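Long-range contacts in taurine dioxygenase (Burkholderia ambifaria, PDB 5VN6), which probably oxidises taurine as a metal-dependent dioxygenase of the TfdA family, here with a magnesium ion in the metal site: residues A[113-124]-A[278-289]; A[203-213]-A[228-237]. One frame throughout, in Å; residues are numbered along the deposited sequence.

Interaction 1 of 2, residues A[113-124]-A[278-289]; sequences VAPPFGCVLRCI and RMERAGIVGDVP
Arg-278 opens an antiparallel ladder with strand 118-124: its carbonyl takes the amide of Ile-124, whose CG2 lies over one face of the Arg-278 guanidinium, 3.5 Å from NH1. Met-279 bends at chi2 and chi3, which turns its CE onto CD2 of Leu-121 (3.7 Å) and leaves its SD beside CB of Cys-123. On the other face of the sheet Glu-280, paired with Arg-122 through two backbone bonds, rests its CG on CG1 of Ile-124; water 3 links its OE1 to NE of Arg-122, whose NH1 is hydrogen-bonded to the carbonyl O of Gln-55, while OE2 of Glu-280 forms salt bridges with Arg-89 and Arg-59. Arg-281 brings NE to 3.2 Å from SG of Cys-119, and Ala-282 pairs with Val-120. The Ile-284 carbonyl accepts the Phe-117 amide in a bent bond (139° at the hydrogen), and CG2 of Ile-284 lies 3.8 Å from CD2 of Phe-117. CA of Gly-286 makes a CA-H...O contact with O of Pro-115 at 3.2 Å. CD of Pro-289 packs against CD of Pro-115 at 3.5 Å. Because its side chain comes to about 6 Å from the magnesium ion at the nearest atom and forms a weak, long ion pair with the metal ligand Asp-108, Arg-281 probably adds positive potential beside the metal site.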
# COMPACT_ATOMS: atom_id res chain seq x y z
N VAL A 113 -14.32 -5.06 23.55
CA VAL A 113 -13.90 -6.21 24.33
C VAL A 113 -13.89 -7.47 23.47
O VAL A 113 -12.99 -8.32 23.60
CB VAL A 113 -14.84 -6.37 25.55
CG1 VAL A 113 -14.56 -7.66 26.28
CG2 VAL A 113 -14.68 -5.17 26.48
N ALA A 114 -14.87 -7.62 22.59
CA ALA A 114 -14.97 -8.77 21.70
C ALA A 114 -15.11 -8.21 20.29
O ALA A 114 -16.22 -7.97 19.81
CB ALA A 114 -16.15 -9.67 22.07
N PRO A 115 -13.99 -8.00 19.59
CA PRO A 115 -14.06 -7.47 18.24
C PRO A 115 -14.69 -8.48 17.30
O PRO A 115 -14.61 -9.70 17.53
CB PRO A 115 -12.59 -7.21 17.88
CG PRO A 115 -11.89 -7.05 19.19
CD PRO A 115 -12.63 -7.94 20.15
N PRO A 116 -15.31 -8.01 16.21
CA PRO A 116 -16.02 -8.93 15.30
C PRO A 116 -15.11 -9.94 14.62
O PRO A 116 -13.93 -9.70 14.37
CB PRO A 116 -16.65 -7.98 14.26
CG PRO A 116 -15.92 -6.68 14.41
CD PRO A 116 -15.50 -6.60 15.84
N PHE A 117 -15.73 -11.08 14.29
CA PHE A 117 -15.09 -12.17 13.57
C PHE A 117 -14.70 -11.74 12.16
O PHE A 117 -13.61 -12.07 11.66
CB PHE A 117 -16.09 -13.34 13.57
CG PHE A 117 -15.87 -14.43 12.54
CD1 PHE A 117 -15.49 -15.71 12.96
CD2 PHE A 117 -16.16 -14.23 11.19
CE1 PHE A 117 -15.34 -16.74 12.04
CE2 PHE A 117 -16.01 -15.26 10.27
CZ PHE A 117 -15.60 -16.52 10.69
N GLY A 118 -15.59 -10.99 11.51
CA GLY A 118 -15.39 -10.65 10.12
C GLY A 118 -16.66 -10.04 9.57
O GLY A 118 -17.57 -9.68 10.33
N CYS A 119 -16.73 -9.99 8.24
CA CYS A 119 -17.73 -9.19 7.55
C CYS A 119 -17.95 -9.72 6.14
O CYS A 119 -17.03 -10.22 5.49
CB CYS A 119 -17.26 -7.73 7.52
SG CYS A 119 -18.41 -6.56 6.81
N VAL A 120 -19.19 -9.57 5.66
CA VAL A 120 -19.54 -9.80 4.27
C VAL A 120 -20.04 -8.48 3.71
O VAL A 120 -21.09 -7.98 4.12
CB VAL A 120 -20.61 -10.89 4.10
CG1 VAL A 120 -20.92 -11.05 2.61
CG2 VAL A 120 -20.16 -12.23 4.74
N LEU A 121 -19.28 -7.91 2.78
CA LEU A 121 -19.48 -6.55 2.29
C LEU A 121 -19.82 -6.59 0.81
O LEU A 121 -19.08 -7.19 0.02
CB LEU A 121 -18.22 -5.71 2.54
CG LEU A 121 -18.22 -4.26 2.02
CD1 LEU A 121 -19.35 -3.46 2.67
CD2 LEU A 121 -16.88 -3.57 2.25
N ARG A 122 -20.93 -5.95 0.42
CA ARG A 122 -21.35 -5.93 -0.97
C ARG A 122 -21.43 -4.49 -1.49
O ARG A 122 -21.95 -3.60 -0.81
CB ARG A 122 -22.71 -6.64 -1.19
CG ARG A 122 -23.15 -6.57 -2.65
CD ARG A 122 -24.22 -7.57 -3.05
NE ARG A 122 -25.53 -7.16 -2.58
CZ ARG A 122 -26.66 -7.39 -3.22
NH1 ARG A 122 -26.66 -8.02 -4.39
NH2 ARG A 122 -27.80 -6.98 -2.68
N CYS A 123 -20.93 -4.27 -2.70
CA CYS A 123 -21.04 -2.97 -3.35
C CYS A 123 -22.33 -2.93 -4.15
O CYS A 123 -22.52 -3.74 -5.06
CB CYS A 123 -19.84 -2.70 -4.26
SG CYS A 123 -19.91 -1.10 -5.14
N ILE A 124 -23.19 -1.96 -3.85
CA ILE A 124 -24.46 -1.82 -4.53
C ILE A 124 -24.28 -0.96 -5.77
O ILE A 124 -24.51 -1.41 -6.90
CB ILE A 124 -25.53 -1.24 -3.59
CG1 ILE A 124 -25.65 -2.09 -2.31
CG2 ILE A 124 -26.87 -1.15 -4.31
CD1 ILE A 124 -25.91 -3.57 -2.56
N ARG A 278 -22.69 3.33 -2.52
CA ARG A 278 -23.60 2.61 -1.63
C ARG A 278 -23.06 1.21 -1.41
O ARG A 278 -22.92 0.44 -2.38
CB ARG A 278 -25.02 2.57 -2.21
CG ARG A 278 -25.73 3.92 -2.13
CD ARG A 278 -27.21 3.85 -2.53
NE ARG A 278 -27.39 3.54 -3.95
CZ ARG A 278 -28.11 2.53 -4.42
NH1 ARG A 278 -28.74 1.72 -3.58
NH2 ARG A 278 -28.21 2.34 -5.73
N MET A 279 -22.78 0.88 -0.15
CA MET A 279 -22.32 -0.43 0.29
C MET A 279 -23.29 -0.98 1.33
O MET A 279 -24.02 -0.24 1.98
CB MET A 279 -20.90 -0.37 0.90
CG MET A 279 -19.93 0.52 0.16
SD MET A 279 -19.19 -0.28 -1.28
CE MET A 279 -18.21 -1.59 -0.56
N GLU A 280 -23.29 -2.31 1.47
CA GLU A 280 -24.06 -2.96 2.52
C GLU A 280 -23.20 -4.05 3.12
O GLU A 280 -22.58 -4.84 2.40
CB GLU A 280 -25.38 -3.53 1.97
CG GLU A 280 -26.34 -2.45 1.46
CD GLU A 280 -27.68 -2.99 0.95
OE1 GLU A 280 -27.91 -4.21 1.01
OE2 GLU A 280 -28.50 -2.17 0.49
N ARG A 281 -23.14 -4.10 4.45
CA ARG A 281 -22.28 -5.05 5.14
C ARG A 281 -23.07 -5.84 6.17
O ARG A 281 -24.13 -5.40 6.65
CB ARG A 281 -21.07 -4.35 5.79
CG ARG A 281 -21.40 -3.43 6.95
CD ARG A 281 -20.13 -2.72 7.46
NE ARG A 281 -19.13 -3.64 8.01
CZ ARG A 281 -19.12 -4.06 9.27
NH1 ARG A 281 -18.17 -4.89 9.69
NH2 ARG A 281 -20.06 -3.66 10.12
N ALA A 282 -22.58 -7.04 6.47
CA ALA A 282 -23.11 -7.88 7.54
C ALA A 282 -21.93 -8.31 8.39
O ALA A 282 -21.07 -9.06 7.91
CB ALA A 282 -23.87 -9.08 6.99
N GLY A 283 -21.87 -7.82 9.62
CA GLY A 283 -20.77 -8.13 10.52
C GLY A 283 -21.10 -9.34 11.38
O GLY A 283 -22.25 -9.54 11.77
N ILE A 284 -20.09 -10.16 11.65
CA ILE A 284 -20.24 -11.41 12.38
C ILE A 284 -19.58 -11.25 13.75
O ILE A 284 -18.46 -10.75 13.85
CB ILE A 284 -19.63 -12.60 11.62
CG1 ILE A 284 -20.31 -12.78 10.25
CG2 ILE A 284 -19.73 -13.89 12.44
CD1 ILE A 284 -19.33 -13.11 9.10
N VAL A 285 -20.29 -11.69 14.79
CA VAL A 285 -19.81 -11.55 16.16
C VAL A 285 -18.54 -12.37 16.35
O VAL A 285 -18.45 -13.52 15.91
CB VAL A 285 -20.90 -11.97 17.16
CG1 VAL A 285 -20.36 -11.96 18.59
CG2 VAL A 285 -22.11 -11.05 17.06
N GLY A 286 -17.54 -11.75 16.98
CA GLY A 286 -16.32 -12.41 17.39
C GLY A 286 -16.27 -12.57 18.90
O GLY A 286 -17.13 -12.09 19.63
N ASP A 287 -15.22 -13.25 19.36
CA ASP A 287 -15.07 -13.54 20.78
C ASP A 287 -13.94 -12.71 21.40
O ASP A 287 -13.38 -11.81 20.76
CB ASP A 287 -14.85 -15.04 20.97
CG ASP A 287 -13.64 -15.54 20.19
OD1 ASP A 287 -13.33 -14.96 19.12
OD2 ASP A 287 -13.01 -16.52 20.65
N VAL A 288 -13.57 -13.05 22.63
CA VAL A 288 -12.53 -12.30 23.35
C VAL A 288 -11.16 -12.67 22.77
O VAL A 288 -10.83 -13.87 22.71
CB VAL A 288 -12.59 -12.60 24.84
CG1 VAL A 288 -11.33 -12.12 25.54
CG2 VAL A 288 -13.84 -11.96 25.47
N PRO A 289 -10.36 -11.71 22.35
CA PRO A 289 -9.01 -12.04 21.86
C PRO A 289 -8.09 -12.50 22.98
O PRO A 289 -8.04 -11.90 24.06
CB PRO A 289 -8.52 -10.72 21.25
CG PRO A 289 -9.76 -9.97 20.89
CD PRO A 289 -10.78 -10.36 21.95
O HOH W 1 -18.05 -8.72 17.95
O HOH W 2 -12.66 -11.36 18.13
O HOH W 3 -26.73 -6.59 -0.13

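Interaction 2 of 2, residues A[203-213]-A[228-237]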
# COMPACT_ATOMS: atom_id res chain seq x y z
N VAL A 203 -1.93 -5.17 16.83
CA VAL A 203 -2.01 -3.74 17.12
C VAL A 203 -2.29 -3.03 15.80
O VAL A 203 -1.86 -3.47 14.73
CB VAL A 203 -0.73 -3.20 17.79
CG1 VAL A 203 -0.59 -3.79 19.21
CG2 VAL A 203 0.54 -3.52 16.92
N ASN A 204 -3.02 -1.92 15.87
CA ASN A 204 -3.43 -1.22 14.65
C ASN A 204 -3.67 0.25 15.00
O ASN A 204 -3.31 0.72 16.08
CB ASN A 204 -4.66 -1.89 14.01
CG ASN A 204 -5.95 -1.68 14.81
OD1 ASN A 204 -6.59 -0.65 14.68
ND2 ASN A 204 -6.35 -2.69 15.58
N ALA A 205 -4.31 0.98 14.07
CA ALA A 205 -4.51 2.42 14.22
C ALA A 205 -5.29 2.75 15.49
O ALA A 205 -5.13 3.84 16.05
CB ALA A 205 -5.22 3.00 12.99
N PHE A 206 -6.12 1.83 15.97
CA PHE A 206 -6.86 2.07 17.21
C PHE A 206 -6.01 1.95 18.46
O PHE A 206 -6.44 2.39 19.52
CB PHE A 206 -8.04 1.09 17.33
CG PHE A 206 -9.14 1.33 16.34
CD1 PHE A 206 -9.54 0.32 15.47
CD2 PHE A 206 -9.77 2.56 16.27
CE1 PHE A 206 -10.56 0.54 14.56
CE2 PHE A 206 -10.78 2.78 15.36
CZ PHE A 206 -11.18 1.76 14.50
N THR A 207 -4.82 1.35 18.37
CA THR A 207 -4.03 1.05 19.56
C THR A 207 -3.32 2.31 20.05
O THR A 207 -2.62 2.98 19.27
CB THR A 207 -3.01 -0.05 19.26
OG1 THR A 207 -3.65 -1.16 18.60
CG2 THR A 207 -2.35 -0.52 20.53
N THR A 208 -3.48 2.63 21.33
CA THR A 208 -2.86 3.85 21.84
C THR A 208 -1.49 3.59 22.47
O THR A 208 -0.55 4.36 22.22
CB THR A 208 -3.77 4.53 22.86
OG1 THR A 208 -3.96 3.66 23.98
CG2 THR A 208 -5.09 4.85 22.23
N HIS A 209 -1.35 2.53 23.27
CA HIS A 209 -0.10 2.30 24.00
C HIS A 209 -0.09 0.91 24.61
O HIS A 209 -1.14 0.29 24.80
CB HIS A 209 0.10 3.34 25.10
CG HIS A 209 -0.92 3.23 26.20
ND1 HIS A 209 -2.25 3.51 25.99
CD2 HIS A 209 -0.80 2.86 27.50
CE1 HIS A 209 -2.92 3.33 27.13
NE2 HIS A 209 -2.06 2.94 28.05
N PHE A 210 1.12 0.44 24.94
CA PHE A 210 1.30 -0.77 25.72
C PHE A 210 1.01 -0.48 27.18
O PHE A 210 1.37 0.58 27.70
CB PHE A 210 2.74 -1.31 25.62
CG PHE A 210 3.19 -1.63 24.23
CD1 PHE A 210 2.52 -2.59 23.46
CD2 PHE A 210 4.31 -1.00 23.70
CE1 PHE A 210 2.97 -2.88 22.16
CE2 PHE A 210 4.75 -1.28 22.40
CZ PHE A 210 4.09 -2.22 21.64
N THR A 211 0.38 -1.45 27.86
CA THR A 211 0.08 -1.31 29.28
C THR A 211 1.07 -2.00 30.19
O THR A 211 1.13 -1.67 31.38
CB THR A 211 -1.32 -1.87 29.59
OG1 THR A 211 -1.43 -3.19 29.06
CG2 THR A 211 -2.43 -0.98 29.03
N ASN A 212 1.85 -2.96 29.68
CA ASN A 212 2.72 -3.76 30.54
C ASN A 212 4.14 -3.81 29.99
O ASN A 212 4.85 -4.81 30.16
CB ASN A 212 2.15 -5.17 30.75
CG ASN A 212 1.99 -5.95 29.43
OD1 ASN A 212 2.12 -5.39 28.31
ND2 ASN A 212 1.70 -7.25 29.56
N PHE A 213 4.57 -2.72 29.34
CA PHE A 213 5.90 -2.62 28.76
C PHE A 213 6.97 -2.32 29.81
O PHE A 213 8.08 -2.86 29.74
CB PHE A 213 5.90 -1.52 27.69
CG PHE A 213 7.23 -1.32 27.01
CD1 PHE A 213 7.51 -1.99 25.82
CD2 PHE A 213 8.19 -0.47 27.56
CE1 PHE A 213 8.73 -1.82 25.19
CE2 PHE A 213 9.42 -0.29 26.94
CZ PHE A 213 9.69 -0.96 25.74
N GLY A 228 10.40 5.08 24.20
CA GLY A 228 10.78 3.75 23.74
C GLY A 228 9.59 2.86 23.46
O GLY A 228 9.53 2.21 22.41
N ALA A 229 8.63 2.81 24.39
CA ALA A 229 7.46 1.97 24.18
C ALA A 229 6.65 2.42 22.97
O ALA A 229 6.23 1.59 22.15
CB ALA A 229 6.58 1.96 25.44
N GLY A 230 6.43 3.73 22.83
CA GLY A 230 5.70 4.23 21.67
C GLY A 230 6.42 3.98 20.36
O GLY A 230 5.78 3.76 19.33
N GLN A 231 7.75 4.02 20.36
CA GLN A 231 8.49 3.73 19.14
C GLN A 231 8.29 2.28 18.69
O GLN A 231 8.12 2.00 17.50
CB GLN A 231 9.97 4.08 19.35
CG GLN A 231 10.25 5.60 19.36
CD GLN A 231 11.68 5.94 19.81
OE1 GLN A 231 12.32 5.15 20.48
NE2 GLN A 231 12.18 7.11 19.42
N LEU A 232 8.29 1.34 19.64
CA LEU A 232 8.03 -0.05 19.28
C LEU A 232 6.63 -0.22 18.73
O LEU A 232 6.42 -0.93 17.74
CB LEU A 232 8.23 -0.96 20.50
CG LEU A 232 7.88 -2.45 20.31
CD1 LEU A 232 8.73 -3.11 19.21
CD2 LEU A 232 8.02 -3.21 21.63
N LEU A 233 5.65 0.44 19.36
CA LEU A 233 4.28 0.34 18.87
C LEU A 233 4.18 0.86 17.44
O LEU A 233 3.56 0.22 16.58
CB LEU A 233 3.32 1.07 19.82
CG LEU A 233 1.84 1.11 19.41
CD1 LEU A 233 1.26 -0.30 19.26
CD2 LEU A 233 0.99 1.96 20.35
N HIS A 234 4.83 2.00 17.16
CA HIS A 234 4.83 2.54 15.80
C HIS A 234 5.43 1.55 14.81
O HIS A 234 4.91 1.38 13.70
CB HIS A 234 5.58 3.87 15.76
CG HIS A 234 4.88 4.95 16.52
ND1 HIS A 234 5.49 6.13 16.90
CD2 HIS A 234 3.61 5.01 17.00
CE1 HIS A 234 4.62 6.87 17.57
NE2 HIS A 234 3.47 6.22 17.63
N TYR A 235 6.52 0.88 15.20
CA TYR A 235 7.13 -0.11 14.34
C TYR A 235 6.17 -1.26 14.04
O TYR A 235 6.08 -1.73 12.90
CB TYR A 235 8.42 -0.63 14.99
CG TYR A 235 9.01 -1.84 14.32
CD1 TYR A 235 9.92 -1.72 13.26
CD2 TYR A 235 8.67 -3.12 14.75
CE1 TYR A 235 10.47 -2.86 12.65
CE2 TYR A 235 9.21 -4.24 14.16
CZ TYR A 235 10.12 -4.11 13.12
OH TYR A 235 10.61 -5.24 12.55
N LEU A 236 5.44 -1.72 15.06
CA LEU A 236 4.49 -2.81 14.89
C LEU A 236 3.31 -2.40 14.00
O LEU A 236 3.01 -3.08 13.01
CB LEU A 236 4.00 -3.28 16.27
CG LEU A 236 5.06 -3.95 17.14
CD1 LEU A 236 4.55 -4.44 18.53
CD2 LEU A 236 5.74 -5.11 16.35
N ILE A 237 2.63 -1.29 14.32
CA ILE A 237 1.47 -0.92 13.51
C ILE A 237 1.87 -0.60 12.08
O ILE A 237 1.07 -0.78 11.16
CB ILE A 237 0.67 0.27 14.10
CG1 ILE A 237 1.47 1.57 13.94
CG2 ILE A 237 0.13 -0.03 15.53
CD1 ILE A 237 0.61 2.82 14.04
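Helix 228-237 packs through apolar side chains against strand 207-210, an outermost strand of a four-stranded antiparallel sheet, and against the connections at both ends of that strand. The short axes approach to 8.0 Å at 133°, and no hydrogen bond joins the two segments.

Phe-210 and Leu-233 lie at the middle of the contact. The Phe-210 ring has its edge toward the helix backbone, with CE2 3.2 Å from the carbonyl O of Ala-229, near the ring plane; that oxygen also accepts the amide of Leu-233 within the helix. CD1 of Leu-236 meets the same ring at its edge, 3.8 Å from CZ. With CG anti to the backbone N (chi1 177°), Leu-233 sends its two methyls to different partners: CD1 sits between CB of Val-203 and CG2 of Thr-207, whereas CD2 reaches the carbonyl O of Thr-208 at 3.4 Å.

Toward the helix start, CB of Ala-229 sits over one face of the Phe-213 ring in a CH-pi contact, 3.7 Å from the centroid and 18° off the normal. CD2 of Leu-232 touches the edge of that ring and also CE2 of Phe-210. At the other end, CG2 of Val-203 presses on CB of Leu-236 at 3.5 Å, and CG2 of Ile-237 approaches the carbonyl O of Asn-204. There Asn-204 OD1 accepts the Phe-206 amide, an Asx turn within the type I turn from Asn-204 to Thr-207, and the Asn-204 side chain touches His-106, a magnesium ligand.

Helix 147-153 adds Gln-152 and Ile-153 beside Leu-232 and Leu-236, and Val-189 of strand 185-192 touches Val-203, Phe-210 and Leu-236, placing the helix across one face of the sheet.

From the N terminus, segment 113-124 comes first and waits until near the C terminus for its partner 278-289, so interaction 1 closes a long loop over 153 intervening residues. Interaction 2 lies wholly within that loop: 203-213 and 228-237 are separated by only 14 residues, and the two contacts nest without crossing. Interaction 1 joins adjacent strands in the mixed seven-stranded sheet, whereas interaction 2 fastens a helix to the separate four-stranded sheet. Their centres are 25 Å apart and they do not touch, the nearest atoms being about 8 Å apart. Each nevertheless has a side chain close to a magnesium ligand, on different parts of the fold.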